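Local coordinates for heme-binding protein A (Haemophilus parasuis 29755, PDB 3TPA) that probably binds glutathione for uptake, as a periplasmic solute-binding protein of the Pasteurellaceae GbpA family, despite a name that refers to heme, at residues A313-P318 with L322-H327. The protein carries 1 engineered substitution. Residues are numbered along the deposited sequence; the frame is centred on the assembly and turned at random.
Sequences ATNPFP and LGYNPH
Asn315 uses both ends of its side-chain amide to hold the backbone of Asn325, a worked example of how one carboxamide can fasten two irregular segments where no strand pairing joins them. Its OD1 accepts from Asn325 N at 2.9 Å, the donor lying above the carbonyl plane, while its ND2 gives a nearly straight bond to Asn325 O at 3.1 Å (N-H...O 169°). The second ND2 hydrogen goes to Thr314 OG1, 3.1 Å away, so both N-H groups are engaged and the amide cannot easily flip. The same amide stacks on the Tyr324 ring, the two planes 24° apart, with ND2 3.4 Å from Tyr324 CE1. Tyr324 reaches back along 313-318 because a chi1 of -180° swings its ring away from its own N, bringing the ring edge to Phe317 O, which lies near the ring plane 3.5 Å from CD1. Phe317 in turn sets its own edge against the Gly323-Tyr324 backbone, CE1 being 3.6 Å from Tyr324 N. Both segments belong to the long connection between strand 310-312 and helix 335-344 in a family 5 bacterial extracellular solute-binding protein; here the chain leaves an outermost strand of the six-stranded mixed sheet and doubles back on itself, with Pro318 touching Glu267 and Leu269 of strand 261-276. Two waters bridge the segments: one joins Thr314 OG1 to Asn325 O, the other donates to Asn315 OD1 and Gly323 O, so OD1 receives two bonds. Asn325 itself opens an Asx turn, its OD1 accepting from His327 N at 3.0 Å and sitting over the face of the His327 ring. Farther out, Gln466 of helix 458-475 donates to Tyr324 O, and Phe422 of helix 420-427 meets the Phe317 ring edge-to-face.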
loop_
_atom_site.group_PDB
_atom_site.type_symbol
_atom_site.label_atom_id
_atom_site.label_comp_id
_atom_site.label_asym_id
_atom_site.label_seq_id
_atom_site.Cartn_x
_atom_site.Cartn_y
_atom_site.Cartn_z
ATOM N N ALA A 313 -11.374 -2.155 13.590
ATOM C CA ALA A 313 -10.349 -1.112 13.806
ATOM C C ALA A 313 -10.591 -0.346 15.109
ATOM O O ALA A 313 -11.720 0.055 15.406
ATOM C CB ALA A 313 -10.318 -0.140 12.642
ATOM N N THR A 314 -9.528 -0.141 15.884
ATOM C CA THR A 314 -9.607 0.727 17.062
ATOM C C THR A 314 -8.890 2.040 16.806
ATOM O O THR A 314 -9.298 3.091 17.313
ATOM C CB THR A 314 -9.000 0.059 18.294
ATOM O OG1 THR A 314 -7.634 -0.273 18.033
ATOM C CG2 THR A 314 -9.766 -1.229 18.621
ATOM N N ASN A 315 -7.812 1.959 16.028
ATOM C CA ASN A 315 -7.022 3.107 15.579
ATOM C C ASN A 315 -7.279 3.348 14.097
ATOM O O ASN A 315 -7.809 2.460 13.398
ATOM C CB ASN A 315 -5.529 2.797 15.719
ATOM C CG ASN A 315 -5.031 2.876 17.161
ATOM O OD1 ASN A 315 -4.122 3.641 17.479
ATOM N ND2 ASN A 315 -5.614 2.057 18.029
ATOM N N PRO A 316 -6.865 4.517 13.587
ATOM C CA PRO A 316 -7.002 4.744 12.138
ATOM C C PRO A 316 -5.990 3.966 11.277
ATOM O O PRO A 316 -6.031 4.093 10.056
ATOM C CB PRO A 316 -6.755 6.249 11.999
ATOM C CG PRO A 316 -5.925 6.596 13.185
ATOM C CD PRO A 316 -6.396 5.724 14.292
ATOM N N PHE A 317 -5.092 3.213 11.912
ATOM C CA PHE A 317 -4.185 2.314 11.223
ATOM C C PHE A 317 -3.949 1.078 12.086
ATOM O O PHE A 317 -4.075 1.153 13.300
ATOM C CB PHE A 317 -2.860 2.998 10.853
ATOM C CG PHE A 317 -2.354 3.978 11.882
ATOM C CD1 PHE A 317 -1.930 3.551 13.126
ATOM C CD2 PHE A 317 -2.284 5.331 11.588
ATOM C CE1 PHE A 317 -1.446 4.464 14.064
ATOM C CE2 PHE A 317 -1.804 6.241 12.521
ATOM C CZ PHE A 317 -1.390 5.806 13.761
ATOM N N PRO A 318 -3.628 -0.068 11.463
ATOM C CA PRO A 318 -3.428 -1.307 12.235
ATOM C C PRO A 318 -2.155 -1.276 13.082
ATOM O O PRO A 318 -1.315 -0.382 12.930
ATOM C CB PRO A 318 -3.323 -2.389 11.150
ATOM C CG PRO A 318 -2.777 -1.660 9.973
ATOM C CD PRO A 318 -3.419 -0.283 10.023
ATOM N N LEU A 322 3.632 2.502 12.898
ATOM C CA LEU A 322 4.228 3.329 13.949
ATOM C C LEU A 322 3.195 4.277 14.558
ATOM O O LEU A 322 2.451 4.927 13.829
ATOM C CB LEU A 322 5.392 4.151 13.382
ATOM C CG LEU A 322 6.120 4.986 14.445
ATOM C CD1 LEU A 322 6.895 4.063 15.378
ATOM C CD2 LEU A 322 7.043 6.008 13.821
ATOM N N GLY A 323 3.160 4.365 15.884
ATOM C CA GLY A 323 2.212 5.228 16.566
ATOM C C GLY A 323 0.926 4.557 17.045
ATOM O O GLY A 323 0.130 5.170 17.752
ATOM N N TYR A 324 0.711 3.305 16.652
ATOM C CA TYR A 324 -0.463 2.555 17.090
ATOM C C TYR A 324 -0.624 2.664 18.597
ATOM O O TYR A 324 0.368 2.601 19.324
ATOM C CB TYR A 324 -0.332 1.074 16.708
ATOM C CG TYR A 324 -1.531 0.254 17.132
ATOM C CD1 TYR A 324 -2.673 0.199 16.338
ATOM C CD2 TYR A 324 -1.529 -0.454 18.324
ATOM C CE1 TYR A 324 -3.775 -0.543 16.717
ATOM C CE2 TYR A 324 -2.635 -1.205 18.715
ATOM C CZ TYR A 324 -3.749 -1.244 17.903
ATOM O OH TYR A 324 -4.847 -1.984 18.286
ATOM N N ASN A 325 -1.866 2.810 19.062
ATOM C CA ASN A 325 -2.135 2.971 20.496
ATOM C C ASN A 325 -3.117 1.933 21.019
ATOM O O ASN A 325 -4.320 2.062 20.820
ATOM C CB ASN A 325 -2.657 4.380 20.812
ATOM C CG ASN A 325 -2.975 4.574 22.282
ATOM O OD1 ASN A 325 -2.691 3.712 23.116
ATOM N ND2 ASN A 325 -3.559 5.722 22.609
ATOM N N PRO A 326 -2.602 0.915 21.724
ATOM C CA PRO A 326 -3.452 -0.202 22.166
ATOM C C PRO A 326 -4.518 0.199 23.199
ATOM O O PRO A 326 -5.404 -0.599 23.487
ATOM C CB PRO A 326 -2.450 -1.192 22.775
ATOM C CG PRO A 326 -1.272 -0.357 23.154
ATOM C CD PRO A 326 -1.205 0.771 22.169
ATOM N N HIS A 327 -4.455 1.410 23.734
ATOM C CA HIS A 327 -5.416 1.812 24.756
ATOM C C HIS A 327 -6.146 3.103 24.384
ATOM O O HIS A 327 -6.682 3.803 25.246
ATOM C CB HIS A 327 -4.729 1.934 26.124
ATOM C CG HIS A 327 -3.463 2.730 26.094
ATOM N ND1 HIS A 327 -3.449 4.106 26.190
ATOM C CD2 HIS A 327 -2.170 2.345 25.974
ATOM C CE1 HIS A 327 -2.200 4.538 26.127
ATOM N NE2 HIS A 327 -1.403 3.491 25.992
HETATM O O HOH W 1 -6.534 -0.257 20.564
HETATM O O HOH W 2 -2.564 6.067 17.907
#